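Local coordinates for protein RNA-directed RNA polymerase (PDB 3ZED) that probably copies the viral RNA genome as an RNA-templated RNA polymerase, occurring both free and covalently attached to genomic RNA, at residues E503-E508 and I513-E518; A489-V492 and K496-P499; V611-I616 and K632-D637. All blocks are in the same frame, centred on the assembly; numbering follows the deposited sequence.

Contact 1: residues E503-E508 and I513-E518; sequences EFMDLE and INFKIE. With K (potassium ion), chain K.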
loop_
_atom_site.group_PDB
_atom_site.type_symbol
_atom_site.label_atom_id
_atom_site.label_comp_id
_atom_site.label_asym_id
_atom_site.label_seq_id
_atom_site.Cartn_x
_atom_site.Cartn_y
_atom_site.Cartn_z
ATOM N N GLU B 503 -7.980 1.838 29.207
ATOM C CA GLU B 503 -9.248 1.920 28.473
ATOM C C GLU B 503 -9.027 1.969 26.963
ATOM O O GLU B 503 -9.817 1.379 26.227
ATOM C CB GLU B 503 -10.072 3.147 28.908
ATOM C CG GLU B 503 -10.659 3.059 30.309
ATOM C CD GLU B 503 -9.702 3.322 31.457
ATOM O OE1 GLU B 503 -8.792 4.169 31.305
ATOM O OE2 GLU B 503 -9.861 2.669 32.513
ATOM N N PHE B 504 -7.963 2.662 26.502
ATOM C CA PHE B 504 -7.643 2.719 25.077
ATOM C C PHE B 504 -6.966 1.417 24.652
ATOM O O PHE B 504 -7.311 0.872 23.609
ATOM C CB PHE B 504 -6.750 3.918 24.734
ATOM C CG PHE B 504 -6.510 4.106 23.250
ATOM C CD1 PHE B 504 -5.451 3.465 22.608
ATOM C CD2 PHE B 504 -7.317 4.959 22.500
ATOM C CE1 PHE B 504 -5.218 3.662 21.243
ATOM C CE2 PHE B 504 -7.086 5.145 21.126
ATOM C CZ PHE B 504 -6.056 4.474 20.507
ATOM N N MET B 505 -6.009 0.908 25.470
ATOM C CA MET B 505 -5.286 -0.322 25.167
ATOM C C MET B 505 -6.221 -1.515 25.149
ATOM O O MET B 505 -5.952 -2.454 24.409
ATOM C CB MET B 505 -4.100 -0.547 26.116
ATOM C CG MET B 505 -2.907 0.358 25.829
ATOM S SD MET B 505 -2.558 0.752 24.079
ATOM C CE MET B 505 -1.992 -0.878 23.464
ATOM N N ASP B 506 -7.361 -1.438 25.876
ATOM C CA ASP B 506 -8.398 -2.468 25.916
ATOM C C ASP B 506 -9.091 -2.631 24.559
ATOM O O ASP B 506 -9.718 -3.666 24.325
ATOM C CB ASP B 506 -9.435 -2.126 26.990
ATOM C CG ASP B 506 -9.041 -2.473 28.419
ATOM O OD1 ASP B 506 -7.937 -3.051 28.617
ATOM O OD2 ASP B 506 -9.833 -2.161 29.343
ATOM N N LEU B 507 -8.969 -1.632 23.658
ATOM C CA LEU B 507 -9.561 -1.703 22.323
ATOM C C LEU B 507 -8.857 -2.785 21.489
ATOM O O LEU B 507 -9.439 -3.268 20.526
ATOM C CB LEU B 507 -9.573 -0.345 21.594
ATOM C CG LEU B 507 -10.291 0.824 22.308
ATOM C CD1 LEU B 507 -9.958 2.158 21.662
ATOM C CD2 LEU B 507 -11.781 0.629 22.397
ATOM N N GLU B 508 -7.639 -3.217 21.894
ATOM C CA GLU B 508 -6.936 -4.295 21.196
ATOM C C GLU B 508 -7.776 -5.571 21.237
ATOM O O GLU B 508 -8.072 -6.145 20.186
ATOM C CB GLU B 508 -5.561 -4.562 21.815
ATOM C CG GLU B 508 -4.440 -3.630 21.404
ATOM C CD GLU B 508 -3.084 -4.196 21.795
ATOM O OE1 GLU B 508 -2.914 -4.616 22.963
ATOM O OE2 GLU B 508 -2.214 -4.302 20.905
ATOM N N ILE B 513 -7.497 -6.319 16.897
ATOM C CA ILE B 513 -6.476 -5.591 16.147
ATOM C C ILE B 513 -5.423 -5.068 17.127
ATOM O O ILE B 513 -5.742 -4.290 18.028
ATOM C CB ILE B 513 -7.111 -4.457 15.274
ATOM C CG1 ILE B 513 -8.126 -5.038 14.268
ATOM C CG2 ILE B 513 -6.021 -3.662 14.516
ATOM C CD1 ILE B 513 -9.199 -4.039 13.737
ATOM N N ASN B 514 -4.172 -5.514 16.951
ATOM C CA ASN B 514 -3.026 -5.081 17.752
ATOM C C ASN B 514 -2.567 -3.721 17.285
ATOM O O ASN B 514 -2.516 -3.465 16.083
ATOM C CB ASN B 514 -1.862 -6.079 17.627
ATOM C CG ASN B 514 -2.129 -7.476 18.108
ATOM O OD1 ASN B 514 -3.244 -7.975 18.049
ATOM N ND2 ASN B 514 -1.098 -8.161 18.538
ATOM N N PHE B 515 -2.184 -2.862 18.216
ATOM C CA PHE B 515 -1.673 -1.540 17.857
ATOM C C PHE B 515 -0.773 -1.051 18.952
ATOM O O PHE B 515 -0.826 -1.558 20.080
ATOM C CB PHE B 515 -2.828 -0.531 17.619
ATOM C CG PHE B 515 -3.845 -0.421 18.743
ATOM C CD1 PHE B 515 -3.543 0.264 19.915
ATOM C CD2 PHE B 515 -5.111 -0.982 18.616
ATOM C CE1 PHE B 515 -4.472 0.336 20.962
ATOM C CE2 PHE B 515 -6.053 -0.876 19.644
ATOM C CZ PHE B 515 -5.729 -0.218 20.810
ATOM N N LYS B 516 0.033 -0.037 18.653
ATOM C CA LYS B 516 0.867 0.573 19.681
ATOM C C LYS B 516 1.013 2.047 19.447
ATOM O O LYS B 516 0.940 2.530 18.314
ATOM C CB LYS B 516 2.235 -0.100 19.902
ATOM C CG LYS B 516 3.062 -0.484 18.692
ATOM C CD LYS B 516 4.314 -1.244 19.167
ATOM C CE LYS B 516 4.942 -2.110 18.099
ATOM N NZ LYS B 516 6.181 -1.502 17.541
ATOM N N ILE B 517 1.161 2.773 20.553
ATOM C CA ILE B 517 1.388 4.206 20.557
ATOM C C ILE B 517 2.856 4.360 20.226
ATOM O O ILE B 517 3.719 3.925 20.997
ATOM C CB ILE B 517 0.951 4.875 21.899
ATOM C CG1 ILE B 517 -0.582 4.970 22.021
ATOM C CG2 ILE B 517 1.540 6.283 21.998
ATOM C CD1 ILE B 517 -1.335 3.736 22.279
ATOM N N GLU B 518 3.128 4.919 19.047
ATOM C CA GLU B 518 4.471 5.095 18.506
ATOM C C GLU B 518 5.090 6.426 18.876
ATOM O O GLU B 518 6.325 6.545 18.899
ATOM C CB GLU B 518 4.443 4.957 16.970
ATOM C CG GLU B 518 4.131 3.541 16.496
ATOM C CD GLU B 518 5.145 2.447 16.802
ATOM O OE1 GLU B 518 6.216 2.744 17.383
ATOM O OE2 GLU B 518 4.875 1.284 16.427
HETATM K K K K . -4.593 -9.457 16.113
#
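E508 CG lies over one face of the F515 ring, 3.7 Å from its centroid, in a CH-pi contact that joins helix 507-511 to strand 515-521 in the palm domain. At the edge, the carbonyl F504 O of helix 502-505 meets F515 CZ in the ring plane at 3.4 Å. The F504 ring approaches obliquely, its plane turned 68° from that of F515. With chi1 at 53°, F515 CG lies between its backbone N and carbonyl carbon, and the ring reaches across to segment 503-508. The E508 carboxylate adds a polar tie: its OE2 accepts a hydrogen bond from F515 N at 3.1 Å through the anti lone pair, and forms a salt bridge with R181. On the more exposed side, M505 SD touches both I517 CD1 and F515 CE1 at 3.7 Å, the latter an oblique Met-aromatic contact. Beyond, K516 and E518 face solvent, joined by a salt bridge whose hydrogen bond is weak. At the buried end N514 OD1 binds potassium at 2.8 Å, with V177, N182, N184, N409 and G512 completing the site. Strand 515-521 borders the four-stranded antiparallel sheet beside strand 397-403, while L507 and I513 pack on helix 476-493.

Contact 2: residues A489-V492 and K496-P499; sequences AEWV and KPNP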
loop_
_atom_site.group_PDB
_atom_site.type_symbol
_atom_site.label_atom_id
_atom_site.label_comp_id
_atom_site.label_asym_id
_atom_site.label_seq_id
_atom_site.Cartn_x
_atom_site.Cartn_y
_atom_site.Cartn_z
ATOM N N ALA B 489 -13.479 3.959 15.367
ATOM C CA ALA B 489 -14.909 3.877 15.704
ATOM C C ALA B 489 -15.116 3.401 17.158
ATOM O O ALA B 489 -15.989 3.917 17.856
ATOM C CB ALA B 489 -15.620 2.939 14.745
ATOM N N GLU B 490 -14.291 2.436 17.612
ATOM C CA GLU B 490 -14.357 1.893 18.971
ATOM C C GLU B 490 -13.823 2.912 19.987
ATOM O O GLU B 490 -14.346 2.973 21.086
ATOM C CB GLU B 490 -13.617 0.547 19.079
ATOM C CG GLU B 490 -14.391 -0.607 18.458
ATOM C CD GLU B 490 -15.728 -0.920 19.100
ATOM O OE1 GLU B 490 -15.837 -0.864 20.349
ATOM O OE2 GLU B 490 -16.675 -1.221 18.342
ATOM N N TRP B 491 -12.844 3.741 19.598
ATOM C CA TRP B 491 -12.315 4.821 20.444
ATOM C C TRP B 491 -13.422 5.855 20.669
ATOM O O TRP B 491 -13.683 6.215 21.817
ATOM C CB TRP B 491 -11.062 5.434 19.802
ATOM C CG TRP B 491 -10.624 6.768 20.332
ATOM C CD1 TRP B 491 -9.983 7.014 21.512
ATOM C CD2 TRP B 491 -10.686 8.024 19.638
ATOM N NE1 TRP B 491 -9.654 8.346 21.605
ATOM C CE2 TRP B 491 -10.081 8.992 20.471
ATOM C CE3 TRP B 491 -11.195 8.426 18.383
ATOM C CZ2 TRP B 491 -9.994 10.349 20.102
ATOM C CZ3 TRP B 491 -11.104 9.766 18.020
ATOM C CH2 TRP B 491 -10.513 10.711 18.874
ATOM N N VAL B 492 -14.140 6.241 19.595
ATOM C CA VAL B 492 -15.265 7.184 19.655
ATOM C C VAL B 492 -16.385 6.579 20.539
ATOM O O VAL B 492 -16.870 7.264 21.443
ATOM C CB VAL B 492 -15.775 7.575 18.234
ATOM C CG1 VAL B 492 -17.063 8.406 18.296
ATOM C CG2 VAL B 492 -14.695 8.320 17.440
ATOM N N LYS B 496 -13.902 8.362 23.650
ATOM C CA LYS B 496 -12.578 8.866 23.293
ATOM C C LYS B 496 -11.573 8.765 24.489
ATOM O O LYS B 496 -10.996 9.793 24.892
ATOM C CB LYS B 496 -12.652 10.298 22.708
ATOM C CG LYS B 496 -13.478 10.380 21.421
ATOM C CD LYS B 496 -13.472 11.748 20.776
ATOM C CE LYS B 496 -14.526 12.679 21.304
ATOM N NZ LYS B 496 -14.417 14.029 20.682
ATOM N N PRO B 497 -11.317 7.547 25.052
ATOM C CA PRO B 497 -10.313 7.443 26.134
ATOM C C PRO B 497 -8.924 7.832 25.625
ATOM O O PRO B 497 -8.586 7.554 24.469
ATOM C CB PRO B 497 -10.358 5.960 26.530
ATOM C CG PRO B 497 -10.871 5.258 25.304
ATOM C CD PRO B 497 -11.852 6.215 24.697
ATOM N N ASN B 498 -8.137 8.493 26.482
ATOM C CA ASN B 498 -6.799 8.934 26.140
ATOM C C ASN B 498 -5.948 7.735 25.679
ATOM O O ASN B 498 -5.952 6.705 26.341
ATOM C CB ASN B 498 -6.147 9.661 27.317
ATOM C CG ASN B 498 -4.794 10.216 26.988
ATOM O OD1 ASN B 498 -3.800 9.481 26.930
ATOM N ND2 ASN B 498 -4.742 11.507 26.686
ATOM N N PRO B 499 -5.209 7.852 24.552
ATOM C CA PRO B 499 -4.405 6.719 24.065
ATOM C C PRO B 499 -3.414 6.101 25.073
ATOM O O PRO B 499 -3.041 4.943 24.875
ATOM C CB PRO B 499 -3.671 7.315 22.857
ATOM C CG PRO B 499 -4.628 8.317 22.330
ATOM C CD PRO B 499 -5.146 8.976 23.591
#
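The backbone of W491 near the end of helix 476-493 is tied to the loop that follows by K496 N, which donates to W491 O at 2.8 Å with an N-H...O angle of 138°, so the bond is bent. Running from the carbonyl of one residue to the N-H five positions on, it closes a pi-turn across the end of this palm-domain helix. K496 itself has positive phi and psi, a left-handed conformation that turns the chain back across the indole.

The side chains exploit that reversal. K496 CA sits above the five-membered ring of W491, 3.7 Å from its centroid, in a CH-pi contact. The aliphatic part of the lysine then runs on over the same face: K496 CB is 3.6 Å from W491 CE2, and K496 CD reaches W491 CH2 at 3.7 Å. Bending at the third torsion (chi3 -87°) carries the amine beyond the indole, where NZ forms a salt bridge with D381. The indole is also held at its edge. W491 NE1 makes a weak bond to P497 O, 3.2 Å long and in the ring plane, and a second weak one to Q394 OE1, so two weak bonds share the one N-H. The K496 carbonyl is taken by Q394 NE2, and P499 packs on I392 and Q394, bringing the loop against strand 389-394. On the helix side, the V492 side chain points away from the loop and packs on D707 and T710 of helix 706-714. P497 packs beside W491: its CD lies 3.8 Å from W491 CD1 and 3.4 Å from W491 O, the very carbonyl oxygen that accepts the bond from K496 N.

Contact 3: residues V611-I616 and K632-D637; sequences VRYEAI and KHMSLD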
loop_
_atom_site.group_PDB
_atom_site.type_symbol
_atom_site.label_atom_id
_atom_site.label_comp_id
_atom_site.label_asym_id
_atom_site.label_seq_id
_atom_site.Cartn_x
_atom_site.Cartn_y
_atom_site.Cartn_z
ATOM N N VAL B 611 21.792 13.397 -7.698
ATOM C CA VAL B 611 20.405 13.248 -7.248
ATOM C C VAL B 611 20.364 12.894 -5.729
ATOM O O VAL B 611 19.637 13.535 -4.982
ATOM C CB VAL B 611 19.625 12.222 -8.123
ATOM C CG1 VAL B 611 18.266 11.861 -7.512
ATOM C CG2 VAL B 611 19.431 12.753 -9.548
ATOM N N ARG B 612 21.157 11.911 -5.296
ATOM C CA ARG B 612 21.242 11.443 -3.906
ATOM C C ARG B 612 21.489 12.603 -2.920
ATOM O O ARG B 612 20.761 12.723 -1.944
ATOM C CB ARG B 612 22.353 10.386 -3.784
ATOM C CG ARG B 612 22.726 10.017 -2.351
ATOM C CD ARG B 612 24.161 9.536 -2.276
ATOM N NE ARG B 612 24.282 8.165 -2.763
ATOM C CZ ARG B 612 25.395 7.453 -2.711
ATOM N NH1 ARG B 612 26.502 7.976 -2.195
ATOM N NH2 ARG B 612 25.409 6.207 -3.155
ATOM N N TYR B 613 22.498 13.451 -3.188
ATOM C CA TYR B 613 22.837 14.584 -2.329
ATOM C C TYR B 613 21.835 15.737 -2.454
ATOM O O TYR B 613 21.571 16.380 -1.455
ATOM C CB TYR B 613 24.270 15.053 -2.592
ATOM C CG TYR B 613 25.268 13.996 -2.180
ATOM C CD1 TYR B 613 25.358 13.572 -0.852
ATOM C CD2 TYR B 613 26.049 13.339 -3.128
ATOM C CE1 TYR B 613 26.219 12.547 -0.475
ATOM C CE2 TYR B 613 26.908 12.301 -2.763
ATOM C CZ TYR B 613 26.988 11.908 -1.435
ATOM O OH TYR B 613 27.878 10.942 -1.042
ATOM N N GLU B 614 21.222 15.959 -3.628
ATOM C CA GLU B 614 20.215 17.000 -3.786
ATOM C C GLU B 614 18.899 16.612 -3.099
ATOM O O GLU B 614 18.298 17.458 -2.438
ATOM C CB GLU B 614 19.958 17.318 -5.276
ATOM C CG GLU B 614 21.106 18.006 -6.005
ATOM C CD GLU B 614 21.458 19.405 -5.539
ATOM O OE1 GLU B 614 22.124 19.544 -4.491
ATOM O OE2 GLU B 614 21.100 20.369 -6.245
ATOM N N ALA B 615 18.460 15.335 -3.236
ATOM C CA ALA B 615 17.212 14.844 -2.646
ATOM C C ALA B 615 17.277 14.841 -1.126
ATOM O O ALA B 615 16.319 15.290 -0.502
ATOM C CB ALA B 615 16.866 13.463 -3.167
ATOM N N ILE B 616 18.410 14.425 -0.525
ATOM C CA ILE B 616 18.565 14.438 0.935
ATOM C C ILE B 616 18.455 15.920 1.464
ATOM O O ILE B 616 17.844 16.158 2.514
ATOM C CB ILE B 616 19.820 13.673 1.452
ATOM C CG1 ILE B 616 19.653 13.252 2.922
ATOM C CG2 ILE B 616 21.133 14.425 1.253
ATOM C CD1 ILE B 616 18.739 12.008 3.172
ATOM N N LYS B 632 25.797 19.816 0.298
ATOM C CA LYS B 632 25.964 20.858 -0.735
ATOM C C LYS B 632 27.340 20.689 -1.387
ATOM O O LYS B 632 27.442 20.665 -2.614
ATOM C CB LYS B 632 25.801 22.284 -0.157
ATOM C CG LYS B 632 25.949 23.414 -1.181
ATOM C CD LYS B 632 25.817 24.800 -0.539
ATOM C CE LYS B 632 25.551 25.878 -1.576
ATOM N NZ LYS B 632 25.263 27.232 -0.990
ATOM N N HIS B 633 28.380 20.520 -0.549
ATOM C CA HIS B 633 29.753 20.303 -0.993
ATOM C C HIS B 633 29.843 19.069 -1.896
ATOM O O HIS B 633 30.411 19.143 -2.979
ATOM C CB HIS B 633 30.701 20.153 0.206
ATOM C CG HIS B 633 32.110 19.859 -0.207
ATOM N ND1 HIS B 633 32.590 18.564 -0.254
ATOM C CD2 HIS B 633 33.071 20.696 -0.661
ATOM C CE1 HIS B 633 33.846 18.665 -0.674
ATOM N NE2 HIS B 633 34.171 19.922 -0.944
ATOM N N MET B 634 29.246 17.955 -1.462
ATOM C CA MET B 634 29.211 16.699 -2.206
ATOM C C MET B 634 28.488 16.869 -3.540
ATOM O O MET B 634 28.967 16.371 -4.553
ATOM C CB MET B 634 28.545 15.599 -1.377
ATOM C CG MET B 634 29.428 15.069 -0.279
ATOM S SD MET B 634 30.541 13.778 -0.875
ATOM C CE MET B 634 31.978 14.714 -1.263
ATOM N N SER B 635 27.354 17.590 -3.535
ATOM C CA SER B 635 26.536 17.846 -4.717
ATOM C C SER B 635 27.287 18.703 -5.755
ATOM O O SER B 635 27.228 18.393 -6.946
ATOM C CB SER B 635 25.232 18.522 -4.317
ATOM O OG SER B 635 24.623 19.113 -5.452
ATOM N N LEU B 636 27.990 19.760 -5.307
ATOM C CA LEU B 636 28.727 20.646 -6.211
ATOM C C LEU B 636 30.013 19.967 -6.716
ATOM O O LEU B 636 30.342 20.116 -7.894
ATOM C CB LEU B 636 29.027 22.008 -5.554
ATOM C CG LEU B 636 27.805 22.924 -5.258
ATOM C CD1 LEU B 636 28.220 24.163 -4.470
ATOM C CD2 LEU B 636 27.099 23.370 -6.541
ATOM N N ASP B 637 30.697 19.177 -5.856
ATOM C CA ASP B 637 31.899 18.433 -6.239
ATOM C C ASP B 637 31.558 17.360 -7.288
ATOM O O ASP B 637 32.325 17.188 -8.233
ATOM C CB ASP B 637 32.585 17.802 -5.017
ATOM C CG ASP B 637 33.969 17.232 -5.289
ATOM O OD1 ASP B 637 34.901 18.030 -5.554
ATOM O OD2 ASP B 637 34.131 15.992 -5.191
#
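E614 OE1 is gripped from two helices: S635 OG donates to it at 2.7 Å, and R617 NH1 forms a salt bridge with it. The hydroxyl arrives from well above the carboxylate plane, 78° out of it. A first torsion of 163° swings S635 OG to the far side from its backbone N, where it meets the glutamate. The other carboxylate oxygen, E614 OE2, is bound by R639 in a second salt bridge and by the backbone N of L675. With two arginines and two other donors around it, this buried group is well compensated, and its negative charge is probably stabilised.

The two segments belong to helices 604-621 and 625-645 of the thumb domain, successive helices that pack as an antiparallel alpha-alpha hairpin, with axes 8.6 Å apart at closest approach and running at 147° to one another. The backbones come nearest at Y613 and S635, whose CA atoms are 5.5 Å apart.

Beside the E614-S635 bond, M634 packs on Y613. M634 CB is poised almost exactly over the centre of the Y613 ring, 3.6 Å from the centroid, while R612 CD lies against the opposite face toward the rim. The thioether bends on across the phenol, and M634 SD lies obliquely 4.6 Å from the centroid of the Y613 ring, a Met-aromatic contact. The phenol OH is hydrogen-bonded to D124 OD2, and M634 also touches T126 and Q130 of helix 125-137.

In the fold
Along the chain the three come in series: contact 2, contact 1, then contact 3. The first two are palm neighbours with centres about 10 Å apart, since the loop that leaves helix 476-493 in contact 2 leads straight into helix 502-505 of contact 1. They share one core: F504 CE2 lies 3.5 Å from W491 CD1, and F504 CG is equally close to P499 CA. Together they lay helix 476-493, the following loop and helix 502-505 against the four-stranded antiparallel sheet, of which strand 515-521 is an outer strand. Contact 3, its centre about 42 Å from that of contact 1 and 45 Å from that of contact 2, is a separate piece of packing in the thumb, with no direct touch to either.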